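Local coordinates for terminal oxygenase component of carbazole 1,9a-dioxygenase (Sphingomonas, PDB 3GKQ), which probably adds dioxygen to carbazole as a trimeric Rieske non-heme iron oxygenase, using electrons passed from a putidaredoxin-type ferredoxin, at residues 11-22 and 348-356. Residues are numbered along the deposited sequence; the frame is centred on the assembly and turned at random.
Sequences AERRTRAWAPYI and DRGWREEVL
I22 overlaps the indole of W351: its CG1 lies over one face, 4.0 Å from the centroid of the five-membered ring and 20° off the normal, a CH-pi contact. The isoleucine and the indole run alongside each other but head opposite ways, and I22 CD1 continues over a face of the R352 guanidinium. Y21 turns an edge toward the six-membered ring of W351 in an offset T-shaped pair, planes at 75°, with Y21 CE2 3.6 Å from W351 CH2; its hydroxyl is hydrogen-bonded with E179. W18 meets W351 with its rim, CZ3 3.9 Å from W351 CB, which lies in the plane of the W18 ring. R14, with CG anti to its backbone N (chi1 171°) and the chain extended to NE, reaches the C-terminal end of helix 349-353. There NH1 donates to W351 O (2.7 Å), nearly in line with the carbonyl, and NH2 forms a salt bridge with the anti lone pair of E354 OE2 (2.6 Å). Both acceptors lie close to the guanidinium plane, which fixes its rotation, while the carboxylate stands almost perpendicular to it. R14 and R367, both paired with OE2, probably balance the charge of the buried E354 carboxylate, while OE1 is hydrogen-bonded with Y345 OH. A methionine in place of R14 would probably leave W351 O without this donor and E354 with one cation fewer. At the far end, a water donates to both I22 O and D348 OD1, 2.7 Å each. The contact packs the N-terminal helices 9-15 and 19-23 against helix 349-353, beside helices 174-181 and 361-373, on the helical side of the catalytic domain of a Rieske oxygenase.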
loop_
_atom_site.group_PDB
_atom_site.type_symbol
_atom_site.label_atom_id
_atom_site.label_comp_id
_atom_site.label_asym_id
_atom_site.label_seq_id
_atom_site.Cartn_x
_atom_site.Cartn_y
_atom_site.Cartn_z
ATOM N N ALA A 11 32.162 -0.433 -9.303
ATOM C CA ALA A 11 31.284 -0.014 -8.215
ATOM C C ALA A 11 31.695 -0.680 -6.906
ATOM O O ALA A 11 31.717 -0.037 -5.852
ATOM C CB ALA A 11 29.838 -0.362 -8.548
ATOM N N GLU A 12 32.011 -1.969 -6.970
ATOM C CA GLU A 12 32.429 -2.696 -5.777
ATOM C C GLU A 12 33.664 -2.026 -5.187
ATOM O O GLU A 12 33.713 -1.747 -3.992
ATOM C CB GLU A 12 32.731 -4.160 -6.122
ATOM C CG GLU A 12 33.138 -5.036 -4.931
ATOM C CD GLU A 12 34.523 -4.701 -4.386
ATOM O OE1 GLU A 12 35.458 -4.542 -5.201
ATOM O OE2 GLU A 12 34.678 -4.607 -3.148
ATOM N N ARG A 13 34.658 -1.762 -6.031
ATOM C CA ARG A 13 35.889 -1.125 -5.575
ATOM C C ARG A 13 35.638 0.260 -5.007
ATOM O O ARG A 13 36.267 0.660 -4.030
ATOM C CB ARG A 13 36.907 -1.004 -6.714
ATOM C CG ARG A 13 37.726 -2.256 -6.962
ATOM C CD ARG A 13 38.975 -1.924 -7.763
ATOM N NE ARG A 13 38.658 -1.291 -9.043
ATOM C CZ ARG A 13 38.027 -1.901 -10.042
ATOM N NH1 ARG A 13 37.639 -3.165 -9.917
ATOM N NH2 ARG A 13 37.784 -1.247 -11.172
ATOM N N ARG A 14 34.723 0.992 -5.628
ATOM C CA ARG A 14 34.411 2.338 -5.177
ATOM C C ARG A 14 33.672 2.397 -3.839
ATOM O O ARG A 14 33.958 3.258 -3.011
ATOM C CB ARG A 14 33.590 3.076 -6.240
ATOM C CG ARG A 14 33.038 4.399 -5.743
ATOM C CD ARG A 14 32.408 5.249 -6.841
ATOM N NE ARG A 14 31.730 6.400 -6.246
ATOM C CZ ARG A 14 30.543 6.339 -5.646
ATOM N NH1 ARG A 14 29.889 5.184 -5.575
ATOM N NH2 ARG A 14 30.025 7.422 -5.085
ATOM N N THR A 15 32.735 1.484 -3.620
ATOM C CA THR A 15 31.948 1.487 -2.387
ATOM C C THR A 15 32.493 0.586 -1.277
ATOM O O THR A 15 31.969 0.576 -0.162
ATOM C CB THR A 15 30.502 1.067 -2.676
ATOM O OG1 THR A 15 30.488 -0.278 -3.161
ATOM C CG2 THR A 15 29.883 1.978 -3.729
ATOM N N ARG A 16 33.550 -0.154 -1.592
ATOM C CA ARG A 16 34.177 -1.086 -0.660
ATOM C C ARG A 16 34.359 -0.565 0.767
ATOM O O ARG A 16 33.921 -1.200 1.723
ATOM C CB ARG A 16 35.537 -1.522 -1.216
ATOM C CG ARG A 16 36.254 -2.565 -0.375
ATOM C CD ARG A 16 37.598 -2.929 -0.998
ATOM N NE ARG A 16 37.427 -3.561 -2.302
ATOM C CZ ARG A 16 38.425 -3.860 -3.127
ATOM N NH1 ARG A 16 39.682 -3.585 -2.791
ATOM N NH2 ARG A 16 38.164 -4.433 -4.295
ATOM N N ALA A 17 35.011 0.585 0.904
ATOM C CA ALA A 17 35.276 1.171 2.214
ATOM C C ALA A 17 34.041 1.532 3.042
ATOM O O ALA A 17 34.159 1.776 4.242
ATOM C CB ALA A 17 36.177 2.394 2.061
ATOM N N TRP A 18 32.864 1.591 2.424
ATOM C CA TRP A 18 31.664 1.895 3.199
ATOM C C TRP A 18 30.500 0.942 2.966
ATOM O O TRP A 18 29.337 1.324 3.081
ATOM C CB TRP A 18 31.202 3.349 3.004
ATOM C CG TRP A 18 31.547 3.998 1.704
ATOM C CD1 TRP A 18 32.748 4.547 1.354
ATOM C CD2 TRP A 18 30.668 4.220 0.603
ATOM N NE1 TRP A 18 32.669 5.099 0.103
ATOM C CE2 TRP A 18 31.399 4.911 -0.384
ATOM C CE3 TRP A 18 29.325 3.903 0.351
ATOM C CZ2 TRP A 18 30.838 5.292 -1.608
ATOM C CZ3 TRP A 18 28.765 4.281 -0.865
ATOM C CH2 TRP A 18 29.524 4.968 -1.828
ATOM N N ALA A 19 30.822 -0.313 2.671
ATOM C CA ALA A 19 29.801 -1.329 2.445
ATOM C C ALA A 19 28.895 -1.509 3.671
ATOM O O ALA A 19 27.687 -1.670 3.532
ATOM C CB ALA A 19 30.456 -2.653 2.078
ATOM N N PRO A 20 29.467 -1.493 4.889
ATOM C CA PRO A 20 28.626 -1.660 6.081
ATOM C C PRO A 20 27.567 -0.557 6.192
ATOM O O PRO A 20 26.429 -0.809 6.582
ATOM C CB PRO A 20 29.635 -1.609 7.227
ATOM C CG PRO A 20 30.880 -2.176 6.605
ATOM C CD PRO A 20 30.896 -1.490 5.252
ATOM N N TYR A 21 27.961 0.664 5.849
ATOM C CA TYR A 21 27.063 1.812 5.890
ATOM C C TYR A 21 25.911 1.560 4.925
ATOM O O TYR A 21 24.756 1.869 5.222
ATOM C CB TYR A 21 27.830 3.076 5.485
ATOM C CG TYR A 21 27.019 4.352 5.443
ATOM C CD1 TYR A 21 26.625 4.993 6.616
ATOM C CD2 TYR A 21 26.695 4.949 4.224
ATOM C CE1 TYR A 21 25.936 6.202 6.580
ATOM C CE2 TYR A 21 26.003 6.160 4.175
ATOM C CZ TYR A 21 25.632 6.783 5.355
ATOM O OH TYR A 21 24.987 7.996 5.309
ATOM N N ILE A 22 26.232 0.995 3.767
ATOM C CA ILE A 22 25.215 0.681 2.771
ATOM C C ILE A 22 24.192 -0.313 3.326
ATOM O O ILE A 22 23.005 -0.237 3.001
ATOM C CB ILE A 22 25.856 0.093 1.494
ATOM C CG1 ILE A 22 26.631 1.193 0.760
ATOM C CG2 ILE A 22 24.775 -0.499 0.583
ATOM C CD1 ILE A 22 27.406 0.705 -0.443
ATOM N N ASP A 348 19.351 0.742 -2.766
ATOM C CA ASP A 348 20.808 0.610 -2.832
ATOM C C ASP A 348 21.453 1.031 -4.154
ATOM O O ASP A 348 22.675 1.130 -4.240
ATOM C CB ASP A 348 21.238 -0.831 -2.518
ATOM C CG ASP A 348 20.743 -1.313 -1.167
ATOM O OD1 ASP A 348 20.890 -0.573 -0.176
ATOM O OD2 ASP A 348 20.213 -2.440 -1.092
ATOM N N ARG A 349 20.648 1.281 -5.181
ATOM C CA ARG A 349 21.203 1.678 -6.475
ATOM C C ARG A 349 21.943 3.012 -6.399
ATOM O O ARG A 349 22.963 3.214 -7.066
ATOM C CB ARG A 349 20.093 1.777 -7.525
ATOM C CG ARG A 349 19.319 0.475 -7.742
ATOM C CD ARG A 349 18.372 0.583 -8.938
ATOM N NE ARG A 349 19.107 0.856 -10.171
ATOM C CZ ARG A 349 18.544 0.999 -11.369
ATOM N NH1 ARG A 349 17.225 0.898 -11.504
ATOM N NH2 ARG A 349 19.301 1.248 -12.434
ATOM N N GLY A 350 21.427 3.920 -5.578
ATOM C CA GLY A 350 22.040 5.229 -5.443
ATOM C C GLY A 350 23.508 5.237 -5.058
ATOM O O GLY A 350 24.287 6.035 -5.586
ATOM N N TRP A 351 23.901 4.356 -4.143
ATOM C CA TRP A 351 25.292 4.313 -3.697
ATOM C C TRP A 351 26.260 4.025 -4.839
ATOM O O TRP A 351 27.428 4.423 -4.788
ATOM C CB TRP A 351 25.469 3.260 -2.597
ATOM C CG TRP A 351 24.468 3.394 -1.497
ATOM C CD1 TRP A 351 23.426 2.555 -1.233
ATOM C CD2 TRP A 351 24.371 4.463 -0.550
ATOM N NE1 TRP A 351 22.682 3.035 -0.184
ATOM C CE2 TRP A 351 23.240 4.206 0.257
ATOM C CE3 TRP A 351 25.131 5.617 -0.302
ATOM C CZ2 TRP A 351 22.845 5.058 1.292
ATOM C CZ3 TRP A 351 24.737 6.469 0.731
ATOM C CH2 TRP A 351 23.606 6.184 1.513
ATOM N N ARG A 352 25.775 3.343 -5.869
ATOM C CA ARG A 352 26.617 3.001 -7.014
ATOM C C ARG A 352 26.476 3.984 -8.175
ATOM O O ARG A 352 27.435 4.236 -8.899
ATOM C CB ARG A 352 26.261 1.608 -7.542
ATOM C CG ARG A 352 25.670 0.662 -6.507
ATOM C CD ARG A 352 26.698 0.200 -5.498
ATOM N NE ARG A 352 26.091 -0.654 -4.477
ATOM C CZ ARG A 352 26.779 -1.400 -3.619
ATOM N NH1 ARG A 352 28.106 -1.403 -3.652
ATOM N NH2 ARG A 352 26.139 -2.143 -2.726
ATOM N N GLU A 353 25.277 4.530 -8.354
ATOM C CA GLU A 353 25.014 5.432 -9.474
ATOM C C GLU A 353 25.231 6.923 -9.245
ATOM O O GLU A 353 25.290 7.688 -10.205
ATOM C CB GLU A 353 23.589 5.216 -9.982
ATOM C CG GLU A 353 23.334 3.839 -10.549
ATOM C CD GLU A 353 21.913 3.685 -11.041
ATOM O OE1 GLU A 353 21.468 4.529 -11.850
ATOM O OE2 GLU A 353 21.238 2.722 -10.624
ATOM N N GLU A 354 25.328 7.343 -7.989
ATOM C CA GLU A 354 25.542 8.755 -7.682
ATOM C C GLU A 354 26.827 9.229 -8.365
ATOM O O GLU A 354 27.745 8.438 -8.581
ATOM C CB GLU A 354 25.672 8.951 -6.164
ATOM C CG GLU A 354 26.962 8.351 -5.579
ATOM C CD GLU A 354 26.984 8.311 -4.052
ATOM O OE1 GLU A 354 26.010 8.748 -3.406
ATOM O OE2 GLU A 354 27.991 7.833 -3.496
ATOM N N VAL A 355 26.880 10.510 -8.721
ATOM C CA VAL A 355 28.073 11.095 -9.332
ATOM C C VAL A 355 28.473 12.234 -8.401
ATOM O O VAL A 355 27.914 13.334 -8.457
ATOM C CB VAL A 355 27.796 11.662 -10.740
ATOM C CG1 VAL A 355 29.039 12.371 -11.264
ATOM C CG2 VAL A 355 27.404 10.539 -11.690
ATOM N N LEU A 356 29.447 11.966 -7.540
ATOM C CA LEU A 356 29.888 12.946 -6.555
ATOM C C LEU A 356 30.920 13.955 -7.049
ATOM O O LEU A 356 31.619 13.712 -8.032
ATOM C CB LEU A 356 30.449 12.212 -5.339
ATOM C CG LEU A 356 29.524 11.158 -4.725
ATOM C CD1 LEU A 356 30.192 10.547 -3.503
ATOM C CD2 LEU A 356 28.198 11.800 -4.345
HETATM O O HOH W 1 20.692 -1.393 2.402
#